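Local coordinates for putative enoyl-CoA hydratase/isomerase (Bordetella parapertussis, PDB 3ISA), which probably acts on acyl-CoA thioesters as an enoyl-CoA hydratase or isomerase of the crotonase family, though its own substrate and reaction are not established, at residues 65-70 with 81-86; 113-118 with 140-145; 132-137 with 238-243. All coordinates share one frame; numbering follows the deposited sequence.

Contact 1 of 3, residues 65-70 with 81-86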
ATOM      1  N   ALA D  65      -0.220   3.328  35.707  1.00 19.22           N
ATOM      2  CA  ALA D  65      -1.299   2.340  35.678  1.00 20.64           C
ATOM      3  C   ALA D  65      -2.290   2.548  34.530  1.00 20.76           C
ATOM      4  O   ALA D  65      -3.314   1.869  34.475  1.00 23.40           O
ATOM      5  CB  ALA D  65      -2.025   2.313  37.019  1.00 21.00           C
ATOM      6  N   GLY D  66      -1.983   3.463  33.602  1.00 18.97           N
ATOM      7  CA  GLY D  66      -2.828   3.652  32.422  1.00 22.15           C
ATOM      8  C   GLY D  66      -4.082   4.450  32.723  1.00 21.02           C
ATOM      9  O   GLY D  66      -4.078   5.252  33.628  1.00 18.62           O
ATOM     10  N   PHE D  67      -5.154   4.209  31.966  1.00 19.70           N
ATOM     11  CA  PHE D  67      -6.406   4.964  32.073  1.00 21.52           C
ATOM     12  C   PHE D  67      -6.900   5.063  33.532  1.00 21.13           C
ATOM     13  O   PHE D  67      -6.985   4.058  34.246  1.00 19.14           O
ATOM     14  CB  PHE D  67      -7.462   4.282  31.203  1.00 15.61           C
ATOM     15  CG  PHE D  67      -8.715   5.089  30.992  1.00 17.48           C
ATOM     16  CD1 PHE D  67      -8.808   5.956  29.904  1.00 19.75           C
ATOM     17  CD2 PHE D  67      -9.821   4.941  31.835  1.00 21.87           C
ATOM     18  CE1 PHE D  67      -9.971   6.694  29.675  1.00 25.60           C
ATOM     19  CE2 PHE D  67     -11.006   5.679  31.607  1.00 19.67           C
ATOM     20  CZ  PHE D  67     -11.069   6.551  30.523  1.00 21.37           C
ATOM     21  N   ASP D  68      -7.165   6.286  33.971  1.00 18.49           N
ATOM     22  CA  ASP D  68      -7.716   6.527  35.302  1.00 17.33           C
ATOM     23  C   ASP D  68      -9.204   6.177  35.338  1.00 17.29           C
ATOM     24  O   ASP D  68     -10.046   6.922  34.814  1.00 22.81           O
ATOM     25  CB  ASP D  68      -7.476   7.980  35.748  1.00 18.94           C
ATOM     26  CG  ASP D  68      -7.706   8.167  37.253  1.00 28.14           C
ATOM     27  OD1 ASP D  68      -8.318   7.264  37.859  1.00 21.72           O
ATOM     28  OD2 ASP D  68      -7.275   9.193  37.827  1.00 26.76           O
ATOM     29  N   PHE D  69      -9.524   5.044  35.963  1.00 20.74           N
ATOM     30  CA  PHE D  69     -10.915   4.579  36.069  1.00 25.88           C
ATOM     31  C   PHE D  69     -11.728   5.180  37.234  1.00 27.34           C
ATOM     32  O   PHE D  69     -12.921   4.874  37.364  1.00 28.18           O
ATOM     33  CB  PHE D  69     -10.982   3.049  36.133  1.00 26.64           C
ATOM     34  CG  PHE D  69     -10.598   2.373  34.852  1.00 25.28           C
ATOM     35  CD1 PHE D  69     -11.473   2.357  33.778  1.00 21.17           C
ATOM     36  CD2 PHE D  69      -9.353   1.766  34.720  1.00 26.27           C
ATOM     37  CE1 PHE D  69     -11.124   1.720  32.578  1.00 30.08           C
ATOM     38  CE2 PHE D  69      -8.996   1.130  33.531  1.00 31.65           C
ATOM     39  CZ  PHE D  69      -9.890   1.115  32.459  1.00 27.25           C
ATOM     40  N   THR D  70     -11.093   6.007  38.066  1.00 24.28           N
ATOM     41  CA  THR D  70     -11.789   6.751  39.130  1.00 26.09           C
ATOM     42  C   THR D  70     -12.956   7.539  38.552  1.00 28.33           C
ATOM     43  O   THR D  70     -12.776   8.327  37.623  1.00 31.56           O
ATOM     44  CB  THR D  70     -10.831   7.733  39.846  1.00 27.89           C
ATOM     45  OG1 THR D  70      -9.631   7.042  40.202  1.00 23.73           O
ATOM     46  CG2 THR D  70     -11.479   8.356  41.120  1.00 30.61           C
ATOM     47  N   LEU D  81     -14.758   7.534  25.431  1.00 15.30           N
ATOM     48  CA  LEU D  81     -14.233   7.446  24.060  1.00 14.33           C
ATOM     49  C   LEU D  81     -13.245   8.574  23.759  1.00 19.38           C
ATOM     50  O   LEU D  81     -12.153   8.312  23.266  1.00 14.04           O
ATOM     51  CB  LEU D  81     -15.359   7.444  23.013  1.00 18.23           C
ATOM     52  CG  LEU D  81     -14.851   7.533  21.557  1.00 16.76           C
ATOM     53  CD1 LEU D  81     -14.016   6.297  21.137  1.00 13.02           C
ATOM     54  CD2 LEU D  81     -15.963   7.812  20.537  1.00 16.47           C
ATOM     55  N   LEU D  82     -13.629   9.813  24.064  1.00 16.17           N
ATOM     56  CA  LEU D  82     -12.756  10.967  23.858  1.00 16.35           C
ATOM     57  C   LEU D  82     -11.418  10.793  24.593  1.00 17.52           C
ATOM     58  O   LEU D  82     -10.354  11.007  24.014  1.00 14.98           O
ATOM     59  CB  LEU D  82     -13.444  12.279  24.239  1.00 17.83           C
ATOM     60  CG  LEU D  82     -12.582  13.546  24.085  1.00 17.92           C
ATOM     61  CD1 LEU D  82     -12.009  13.652  22.674  1.00 19.32           C
ATOM     62  CD2 LEU D  82     -13.391  14.809  24.405  1.00 18.30           C
ATOM     63  N   ARG D  83     -11.484  10.370  25.850  1.00 14.63           N
ATOM     64  CA  ARG D  83     -10.270  10.174  26.625  1.00 16.95           C
ATOM     65  C   ARG D  83      -9.339   9.090  26.020  1.00 15.50           C
ATOM     66  O   ARG D  83      -8.116   9.251  25.991  1.00 13.57           O
ATOM     67  CB  ARG D  83     -10.598   9.899  28.100  1.00 16.03           C
ATOM     68  CG  ARG D  83     -11.116  11.131  28.863  1.00 19.93           C
ATOM     69  CD  ARG D  83     -11.573  10.743  30.269  1.00 21.41           C
ATOM     70  NE  ARG D  83     -10.476  10.133  31.030  1.00 18.90           N
ATOM     71  CZ  ARG D  83     -10.633   9.437  32.151  1.00 21.45           C
ATOM     72  NH1 ARG D  83     -11.851   9.244  32.642  1.00 20.06           N
ATOM     73  NH2 ARG D  83      -9.572   8.915  32.767  1.00 18.78           N
ATOM     74  N   MET D  84      -9.923   8.005  25.526  1.00 18.17           N
ATOM     75  CA  MET D  84      -9.145   6.970  24.838  1.00 17.79           C
ATOM     76  C   MET D  84      -8.549   7.454  23.504  1.00 15.03           C
ATOM     77  O   MET D  84      -7.400   7.163  23.189  1.00 15.85           O
ATOM     78  CB  MET D  84     -10.002   5.712  24.650  1.00 20.06           C
ATOM     79  CG  MET D  84     -10.163   4.873  25.929  1.00 19.31           C
ATOM     80  SD  MET D  84      -8.638   4.246  26.679  1.00 12.78           S
ATOM     81  CE  MET D  84      -9.446   3.177  27.885  1.00 25.51           C
ATOM     82  N   VAL D  85      -9.335   8.212  22.732  1.00 13.26           N
ATOM     83  CA  VAL D  85      -8.853   8.811  21.493  1.00 14.85           C
ATOM     84  C   VAL D  85      -7.687   9.757  21.736  1.00 17.32           C
ATOM     85  O   VAL D  85      -6.673   9.669  21.041  1.00 16.89           O
ATOM     86  CB  VAL D  85     -10.023   9.495  20.706  1.00 12.82           C
ATOM     87  CG1 VAL D  85      -9.477  10.380  19.594  1.00 14.68           C
ATOM     88  CG2 VAL D  85     -10.948   8.400  20.142  1.00 16.47           C
ATOM     89  N   ARG D  86      -7.809  10.611  22.759  1.00 17.65           N
ATOM     90  CA  ARG D  86      -6.731  11.527  23.110  1.00 16.48           C
ATOM     91  C   ARG D  86      -5.469  10.773  23.575  1.00 18.13           C
ATOM     92  O   ARG D  86      -4.359  11.172  23.246  1.00 14.53           O
ATOM     93  CB  ARG D  86      -7.211  12.588  24.119  1.00 14.92           C
ATOM     94  CG  ARG D  86      -8.334  13.540  23.585  1.00 16.92           C
ATOM     95  CD  ARG D  86      -7.887  14.386  22.388  1.00 17.44           C
ATOM     96  NE  ARG D  86      -7.019  15.490  22.819  1.00 18.23           N
ATOM     97  CZ  ARG D  86      -6.277  16.235  22.000  1.00 16.80           C
ATOM     98  NH1 ARG D  86      -6.277  15.985  20.694  1.00 15.39           N
ATOM     99  NH2 ARG D  86      -5.537  17.231  22.483  1.00 17.51           N
TER
HETATM  100  O   HOH W   1     -12.531   7.702  34.874  1.00 34.85           O
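Phe67 opens the contact, its ring held between two residues of helix 77-95: Arg83 lies over one face and Met84 over the other. Its chi1 of -168°, with CG anti to the backbone N, extends the ring into this gap. The guanidinium of Arg83 stacks flat on it, planes 16° apart and centres 3.9 Å apart, with Phe67 CZ over the middle of the cationic group. From the other face Met84 CE makes a CH-pi contact, 3.9 Å from the Phe67 ring centroid, while the sulfur takes an oblique Met-aromatic position. Next, Arg83 NH2 donates to Asp68 O at 2.9 Å, nearly straight at 161°, and Asp68 O lies near the guanidinium plane. Arg83 NH2 also donates to Leu31 O, so stacking and hydrogen bonds together fix the rotation of the Arg83 guanidinium. One water joins Arg83 NH1 to Asp68 O and Thr70 O. Asp68 OD1 accepts from Thr70 N, an Asx turn, and from Thr70 OG1; OD2 forms a salt bridge with Arg24. The Ala-Gly-Phe-Asp sequence at 65-68 resembles the loop that, in crotonase relatives, supplies one backbone N-H of the oxyanion hole, and probably does the same here.

Contact 2 of 3, residues 113-118 with 140-145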
ATOM      1  N   GLY D 113      -0.474   3.026  30.175  1.00 22.19           N
ATOM      2  CA  GLY D 113       0.844   3.203  30.804  1.00 20.68           C
ATOM      3  C   GLY D 113       1.934   2.397  30.124  1.00 22.07           C
ATOM      4  O   GLY D 113       3.013   2.917  29.803  1.00 18.10           O
ATOM      5  N   VAL D 114       1.660   1.117  29.900  1.00 20.73           N
ATOM      6  CA  VAL D 114       2.571   0.259  29.154  1.00 17.03           C
ATOM      7  C   VAL D 114       2.683   0.734  27.702  1.00 17.30           C
ATOM      8  O   VAL D 114       3.764   0.709  27.137  1.00 17.04           O
ATOM      9  CB  VAL D 114       2.146  -1.249  29.246  1.00 21.76           C
ATOM     10  CG1 VAL D 114       3.140  -2.172  28.496  1.00 20.63           C
ATOM     11  CG2 VAL D 114       2.005  -1.672  30.728  1.00 18.24           C
ATOM     12  N   ASP D 115       1.583   1.203  27.109  1.00 16.27           N
ATOM     13  CA  ASP D 115       1.649   1.680  25.720  1.00 17.93           C
ATOM     14  C   ASP D 115       2.519   2.954  25.562  1.00 15.50           C
ATOM     15  O   ASP D 115       3.237   3.127  24.559  1.00 14.60           O
ATOM     16  CB  ASP D 115       0.238   1.939  25.198  1.00 17.36           C
ATOM     17  CG  ASP D 115      -0.611   0.672  25.149  1.00 21.03           C
ATOM     18  OD1 ASP D 115      -0.129  -0.370  24.636  1.00 21.50           O
ATOM     19  OD2 ASP D 115      -1.755   0.717  25.638  1.00 22.91           O
ATOM     20  N   LEU D 116       2.455   3.827  26.560  1.00 16.94           N
ATOM     21  CA  LEU D 116       3.268   5.037  26.554  1.00 18.24           C
ATOM     22  C   LEU D 116       4.748   4.666  26.594  1.00 18.35           C
ATOM     23  O   LEU D 116       5.555   5.210  25.833  1.00 18.55           O
ATOM     24  CB  LEU D 116       2.871   5.952  27.713  1.00 17.37           C
ATOM     25  CG  LEU D 116       3.725   7.224  27.878  1.00 18.07           C
ATOM     26  CD1 LEU D 116       3.719   8.083  26.595  1.00 15.75           C
ATOM     27  CD2 LEU D 116       3.194   7.992  29.090  1.00 15.90           C
ATOM     28  N   PHE D 117       5.075   3.726  27.479  1.00 18.38           N
ATOM     29  CA  PHE D 117       6.388   3.120  27.559  1.00 18.26           C
ATOM     30  C   PHE D 117       6.820   2.533  26.195  1.00 13.98           C
ATOM     31  O   PHE D 117       7.919   2.840  25.705  1.00 17.29           O
ATOM     32  CB  PHE D 117       6.343   2.035  28.653  1.00 19.93           C
ATOM     33  CG  PHE D 117       7.672   1.423  28.962  1.00 20.88           C
ATOM     34  CD1 PHE D 117       8.587   2.100  29.763  1.00 16.00           C
ATOM     35  CD2 PHE D 117       7.996   0.146  28.489  1.00 23.26           C
ATOM     36  CE1 PHE D 117       9.834   1.547  30.051  1.00 22.47           C
ATOM     37  CE2 PHE D 117       9.229  -0.427  28.787  1.00 23.39           C
ATOM     38  CZ  PHE D 117      10.152   0.279  29.582  1.00 22.99           C
ATOM     39  N   ALA D 118       5.932   1.741  25.575  1.00 19.29           N
ATOM     40  CA  ALA D 118       6.174   1.104  24.258  1.00 20.87           C
ATOM     41  C   ALA D 118       6.449   2.103  23.132  1.00 20.20           C
ATOM     42  O   ALA D 118       7.253   1.823  22.238  1.00 18.38           O
ATOM     43  CB  ALA D 118       4.990   0.186  23.871  1.00 19.45           C
ATOM     44  N   LEU D 140     -11.139  -3.315  24.388  1.00 18.24           N
ATOM     45  CA  LEU D 140     -10.293  -2.186  23.973  1.00 21.65           C
ATOM     46  C   LEU D 140      -9.122  -2.608  23.070  1.00 22.42           C
ATOM     47  O   LEU D 140      -8.364  -3.516  23.419  1.00 21.99           O
ATOM     48  CB  LEU D 140      -9.748  -1.450  25.201  1.00 19.93           C
ATOM     49  CG  LEU D 140      -8.973  -0.170  24.875  1.00 24.73           C
ATOM     50  CD1 LEU D 140      -9.929   0.926  24.412  1.00 19.26           C
ATOM     51  CD2 LEU D 140      -8.150   0.268  26.077  1.00 27.13           C
ATOM     52  N   VAL D 141      -8.970  -1.946  21.918  1.00 18.13           N
ATOM     53  CA  VAL D 141      -7.865  -2.251  21.015  1.00 16.85           C
ATOM     54  C   VAL D 141      -6.911  -1.057  20.976  1.00 21.04           C
ATOM     55  O   VAL D 141      -7.073  -0.147  20.148  1.00 15.53           O
ATOM     56  CB  VAL D 141      -8.357  -2.662  19.589  1.00 19.35           C
ATOM     57  CG1 VAL D 141      -7.164  -3.008  18.671  1.00 15.60           C
ATOM     58  CG2 VAL D 141      -9.354  -3.845  19.649  1.00 20.70           C
ATOM     59  N   LEU D 142      -5.933  -1.062  21.886  1.00 15.68           N
ATOM     60  CA  LEU D 142      -5.036   0.088  22.094  1.00 17.92           C
ATOM     61  C   LEU D 142      -3.572  -0.356  22.105  1.00 18.71           C
ATOM     62  O   LEU D 142      -3.184  -1.223  22.909  1.00 18.48           O
ATOM     63  CB  LEU D 142      -5.362   0.789  23.432  1.00 14.93           C
ATOM     64  CG  LEU D 142      -4.451   1.958  23.835  1.00 18.18           C
ATOM     65  CD1 LEU D 142      -4.680   3.123  22.871  1.00 15.55           C
ATOM     66  CD2 LEU D 142      -4.686   2.385  25.295  1.00 17.34           C
ATOM     67  N   GLY D 143      -2.764   0.247  21.234  1.00 18.47           N
ATOM     68  CA  GLY D 143      -1.315  -0.028  21.195  1.00 16.94           C
ATOM     69  C   GLY D 143      -0.952  -1.358  20.563  1.00 18.66           C
ATOM     70  O   GLY D 143       0.224  -1.759  20.558  1.00 15.82           O
ATOM     71  N   THR D 144      -1.951  -2.035  20.002  1.00 20.06           N
ATOM     72  CA  THR D 144      -1.818  -3.436  19.599  1.00 19.20           C
ATOM     73  C   THR D 144      -0.736  -3.658  18.538  1.00 15.32           C
ATOM     74  O   THR D 144       0.177  -4.477  18.729  1.00 16.48           O
ATOM     75  CB  THR D 144      -3.203  -4.021  19.157  1.00 15.57           C
ATOM     76  OG1 THR D 144      -4.198  -3.750  20.167  1.00 21.06           O
ATOM     77  CG2 THR D 144      -3.078  -5.530  18.898  1.00 20.72           C
ATOM     78  N   ARG D 145      -0.821  -2.920  17.431  1.00 15.83           N
ATOM     79  CA  ARG D 145       0.137  -3.076  16.338  1.00 14.74           C
ATOM     80  C   ARG D 145       1.531  -2.598  16.708  1.00 19.44           C
ATOM     81  O   ARG D 145       2.520  -3.200  16.274  1.00 20.29           O
ATOM     82  CB  ARG D 145      -0.331  -2.321  15.097  1.00 14.97           C
ATOM     83  CG  ARG D 145      -1.564  -2.942  14.439  1.00 15.03           C
ATOM     84  CD  ARG D 145      -1.719  -2.384  13.037  1.00 21.43           C
ATOM     85  NE  ARG D 145      -2.954  -2.841  12.392  1.00 24.57           N
ATOM     86  CZ  ARG D 145      -4.151  -2.294  12.562  1.00 30.51           C
ATOM     87  NH1 ARG D 145      -4.316  -1.255  13.403  1.00 20.75           N
ATOM     88  NH2 ARG D 145      -5.190  -2.804  11.902  1.00 19.61           N
TER
HETATM   89  O   HOH W   2       1.768  -0.571  22.551  1.00 20.00           O
HETATM   90  O   HOH W   3      -2.816  -1.579  25.599  1.00 28.55           O
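Asp115 lays one carboxylate oxygen against the branch of Leu142: OD2 of Asp115 is 3.4 Å from CD2 of Leu142, and the two side chains meet at a slant. The other oxygen, Asp115 OD1, comes up to the backbone of Gly143, 3.7 Å from its CA. With chi1 at -63°, CG of Asp115 is anti to the backbone carbonyl carbon, which carries the carboxylate off helix 112-119 toward the turn. Gly143 has no side chain to intervene, and its positive phi of 75° bends the backbone here, just before helix 144-151, where it holds the N-cap position. The CA atoms of Asp115 and Gly143 are 5.7 Å apart.

Polar linkage across the gap runs through two waters. One donates to Asp115 OD1 and to Gly143 O, at 2.8 Å each. The second donates to Asp115 OD2 at an unusually short 2.5 Å and to Leu142 O at 2.7 Å. Each carboxylate oxygen is thus tied by a water to a different carbonyl of the turn. Leu91 and Met133 also touch Asp115, and Leu142 rests on Glu88 of helix 77-95, so the carboxylate and its two waters sit in largely buried surroundings. The Gly-Val-Asp-Leu sequence at 113-116 resembles the Gly-Cys-Glu-Leu of crotonases: Asp115 probably occupies the position of their first catalytic glutamate, and Gly135 that of the second, which would place this contact at the active-site pocket.

Contact 3 of 3, residues 132-137 with 238-243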
ATOM      1  N   ARG D 132       1.334  -5.163  32.260  1.00 22.17           N
ATOM      2  CA  ARG D 132       0.149  -5.863  31.763  1.00 23.24           C
ATOM      3  C   ARG D 132      -0.695  -4.937  30.888  1.00 21.59           C
ATOM      4  O   ARG D 132      -0.930  -3.787  31.256  1.00 21.42           O
ATOM      5  CB  ARG D 132      -0.687  -6.370  32.946  1.00 21.03           C
ATOM      6  CG  ARG D 132      -1.764  -7.379  32.554  1.00 21.82           C
ATOM      7  CD  ARG D 132      -2.665  -7.803  33.732  1.00 24.34           C
ATOM      8  NE  ARG D 132      -3.636  -8.808  33.299  1.00 40.08           N
ATOM      9  CZ  ARG D 132      -4.884  -8.935  33.755  1.00 57.73           C
ATOM     10  NH1 ARG D 132      -5.376  -8.107  34.671  1.00 47.12           N
ATOM     11  NH2 ARG D 132      -5.661  -9.897  33.269  1.00 60.86           N
ATOM     12  N   MET D 133      -1.150  -5.423  29.731  1.00 20.40           N
ATOM     13  CA  MET D 133      -2.104  -4.683  28.896  1.00 21.89           C
ATOM     14  C   MET D 133      -3.375  -5.529  28.796  1.00 24.62           C
ATOM     15  O   MET D 133      -3.468  -6.396  27.918  1.00 25.51           O
ATOM     16  CB  MET D 133      -1.531  -4.403  27.489  1.00 22.97           C
ATOM     17  CG  MET D 133      -0.393  -3.327  27.392  1.00 23.67           C
ATOM     18  SD  MET D 133       0.623  -3.433  25.887  1.00 16.55           S
ATOM     19  CE  MET D 133       1.665  -4.820  26.336  1.00 21.55           C
ATOM     20  N   PRO D 134      -4.332  -5.325  29.726  1.00 24.79           N
ATOM     21  CA  PRO D 134      -5.535  -6.161  29.854  1.00 26.80           C
ATOM     22  C   PRO D 134      -6.786  -5.674  29.116  1.00 25.37           C
ATOM     23  O   PRO D 134      -7.832  -6.306  29.237  1.00 22.18           O
ATOM     24  CB  PRO D 134      -5.799  -6.135  31.361  1.00 28.56           C
ATOM     25  CG  PRO D 134      -5.333  -4.768  31.780  1.00 28.12           C
ATOM     26  CD  PRO D 134      -4.290  -4.292  30.779  1.00 25.12           C
ATOM     27  N   GLY D 135      -6.675  -4.585  28.351  1.00 26.11           N
ATOM     28  CA  GLY D 135      -7.839  -3.896  27.779  1.00 24.18           C
ATOM     29  C   GLY D 135      -8.723  -4.691  26.834  1.00 17.65           C
ATOM     30  O   GLY D 135      -9.937  -4.426  26.737  1.00 18.44           O
ATOM     31  N   LEU D 136      -8.134  -5.663  26.142  1.00 21.78           N
ATOM     32  CA  LEU D 136      -8.903  -6.570  25.297  1.00 17.08           C
ATOM     33  C   LEU D 136      -9.974  -7.348  26.085  1.00 20.67           C
ATOM     34  O   LEU D 136     -10.984  -7.729  25.516  1.00 19.03           O
ATOM     35  CB  LEU D 136      -7.989  -7.525  24.512  1.00 16.25           C
ATOM     36  CG  LEU D 136      -7.106  -6.863  23.429  1.00 20.94           C
ATOM     37  CD1 LEU D 136      -5.947  -7.771  23.051  1.00 25.06           C
ATOM     38  CD2 LEU D 136      -7.921  -6.529  22.182  1.00 18.07           C
ATOM     39  N   LYS D 137      -9.764  -7.538  27.391  1.00 20.59           N
ATOM     40  CA  LYS D 137     -10.786  -8.122  28.274  1.00 23.10           C
ATOM     41  C   LYS D 137     -12.068  -7.304  28.315  1.00 24.74           C
ATOM     42  O   LYS D 137     -13.126  -7.829  28.633  1.00 23.57           O
ATOM     43  CB  LYS D 137     -10.269  -8.268  29.699  1.00 23.61           C
ATOM     44  CG  LYS D 137      -9.255  -9.374  29.895  1.00 27.01           C
ATOM     45  CD  LYS D 137      -9.935 -10.736  29.915  1.00 29.16           C
ATOM     46  CE  LYS D 137      -8.976 -11.854  30.286  1.00 44.30           C
ATOM     47  NZ  LYS D 137      -9.707 -13.158  30.313  1.00 33.20           N
ATOM     48  N   ARG D 238     -17.062  -2.168  33.538  1.00 23.26           N
ATOM     49  CA  ARG D 238     -17.645  -2.585  34.821  1.00 28.87           C
ATOM     50  C   ARG D 238     -17.426  -4.072  35.091  1.00 30.47           C
ATOM     51  O   ARG D 238     -16.935  -4.444  36.163  1.00 29.16           O
ATOM     52  CB  ARG D 238     -19.133  -2.222  34.863  1.00 28.60           C
ATOM     53  CG  ARG D 238     -19.802  -2.327  36.247  1.00 27.49           C
ATOM     54  CD  ARG D 238     -21.270  -1.923  36.163  1.00 35.86           C
ATOM     55  NE  ARG D 238     -21.423  -0.548  35.690  1.00 39.12           N
ATOM     56  CZ  ARG D 238     -22.054  -0.192  34.571  1.00 36.98           C
ATOM     57  NH1 ARG D 238     -22.626  -1.106  33.793  1.00 38.47           N
ATOM     58  NH2 ARG D 238     -22.126   1.090  34.239  1.00 40.82           N
ATOM     59  N   ASP D 239     -17.742  -4.907  34.096  1.00 27.14           N
ATOM     60  CA  ASP D 239     -17.556  -6.356  34.177  1.00 32.63           C
ATOM     61  C   ASP D 239     -16.106  -6.747  34.431  1.00 34.26           C
ATOM     62  O   ASP D 239     -15.837  -7.634  35.245  1.00 31.49           O
ATOM     63  CB  ASP D 239     -18.038  -7.048  32.899  1.00 30.25           C
ATOM     64  CG  ASP D 239     -19.556  -7.041  32.757  1.00 48.28           C
ATOM     65  OD1 ASP D 239     -20.258  -6.701  33.735  1.00 54.04           O
ATOM     66  OD2 ASP D 239     -20.050  -7.378  31.657  1.00 55.36           O
ATOM     67  N   TYR D 240     -15.187  -6.078  33.731  1.00 31.55           N
ATOM     68  CA  TYR D 240     -13.758  -6.339  33.875  1.00 33.57           C
ATOM     69  C   TYR D 240     -13.241  -5.923  35.266  1.00 33.89           C
ATOM     70  O   TYR D 240     -12.469  -6.660  35.890  1.00 33.06           O
ATOM     71  CB  TYR D 240     -12.944  -5.647  32.759  1.00 30.98           C
ATOM     72  CG  TYR D 240     -11.478  -5.534  33.111  1.00 28.31           C
ATOM     73  CD1 TYR D 240     -10.645  -6.662  33.102  1.00 30.40           C
ATOM     74  CD2 TYR D 240     -10.929  -4.308  33.499  1.00 39.53           C
ATOM     75  CE1 TYR D 240      -9.301  -6.563  33.469  1.00 33.89           C
ATOM     76  CE2 TYR D 240      -9.594  -4.200  33.854  1.00 40.15           C
ATOM     77  CZ  TYR D 240      -8.788  -5.326  33.841  1.00 34.57           C
ATOM     78  OH  TYR D 240      -7.466  -5.198  34.200  1.00 34.99           O
ATOM     79  N   LEU D 241     -13.670  -4.751  35.739  1.00 31.34           N
ATOM     80  CA  LEU D 241     -13.201  -4.215  37.022  1.00 37.77           C
ATOM     81  C   LEU D 241     -13.710  -5.020  38.223  1.00 43.33           C
ATOM     82  O   LEU D 241     -13.125  -4.958  39.311  1.00 41.83           O
ATOM     83  CB  LEU D 241     -13.564  -2.733  37.174  1.00 34.59           C
ATOM     84  CG  LEU D 241     -12.825  -1.723  36.283  1.00 29.49           C
ATOM     85  CD1 LEU D 241     -13.401  -0.341  36.505  1.00 27.31           C
ATOM     86  CD2 LEU D 241     -11.321  -1.720  36.547  1.00 36.20           C
ATOM     87  N   ALA D 242     -14.787  -5.775  38.003  1.00 43.06           N
ATOM     88  CA  ALA D 242     -15.371  -6.656  39.015  1.00 48.43           C
ATOM     89  C   ALA D 242     -14.677  -8.020  39.098  1.00 55.85           C
ATOM     90  O   ALA D 242     -14.832  -8.732  40.093  1.00 60.25           O
ATOM     91  CB  ALA D 242     -16.862  -6.828  38.762  1.00 44.14           C
ATOM     92  N   GLN D 243     -13.900  -8.362  38.080  1.00 65.09           N
ATOM     93  CA  GLN D 243     -13.038  -9.544  37.998  1.00 75.04           C
ATOM     94  C   GLN D 243     -11.810  -9.602  38.921  1.00 83.39           C
ATOM     95  O   GLN D 243     -11.117  -8.610  39.112  1.00 83.11           O
ATOM     96  CB  GLN D 243     -12.453  -9.628  36.611  1.00 74.44           C
ATOM     97  CG  GLN D 243     -13.338 -10.129  35.528  1.00 80.20           C
ATOM     98  CD  GLN D 243     -14.580 -10.744  36.034  1.00 89.07           C
ATOM     99  OE1 GLN D 243     -14.598 -11.932  36.315  1.00 97.97           O
ATOM    100  NE2 GLN D 243     -15.642  -9.948  36.176  1.00 82.87           N
TER
HETATM  101  O   HOH W   4      -4.877  -5.477  35.418  1.00 49.08           O
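With chi1 at 162°, CG of Tyr240 is anti to the backbone N and the ring reaches from helix 233-241 toward Pro134; Arg132, extended from CG to NE after a chi1 of -167°, brings its guanidinium to the same place. The phenol oxygen does the closest touching: Tyr240 OH is 3.3 Å from Pro134 CG. Behind it, Tyr240 CZ packs against Pro134 CB at 4.0 Å. Arg132 NH1 approaches near the plane of the Tyr240 ring, at its edge, 3.6 Å from OH, and the guanidinium and ring planes are 44° apart. A water spans this interval, 2.8 Å from Arg132 NH1 and 2.9 Å from Tyr240 OH. In this crotonase-type chain the contact packs its last helix onto the loop that follows strand 130-132, where a 3-10 turn bonds Lys137 N to Pro134 O. Lys137 CB meets Tyr240 CD1 at 3.8 Å, but its chain turns off to a neighbouring subunit, where NZ donates to Ala199 O. Within its own segment Arg132 has Pro134 CB 3.7 Å above the guanidinium plane, over its centre; beyond it, Arg132 NE donates to Ala163 O. Tyr240 OH also hydrogen-bonds a glycerol probably left from crystallisation.

The three contacts form a triangle with centres about 12 to 14 Å apart. Contact 1 closes before contact 2 opens, whereas contacts 2 and 3 interleave: 132-137 lies between 113-118 and 140-145, and 238-243 comes last. Contacts 1 and 2 touch where Met84 CE lies 3.7 Å from Leu140 CD2. A probable hydrogen bond, Leu140 N to Gly135 O at 2.9 Å, joins contacts 2 and 3, as does packing of Asp115 OD1 on Met133 SD at 3.4 Å, and Phe69 packs on Leu241 between contacts 1 and 3. Loop 65-70 and helix 112-119, both probably bordering the acyl-CoA site, are thus connected to the C-terminal helix, while contacts 2 and 3 reach a neighbouring subunit.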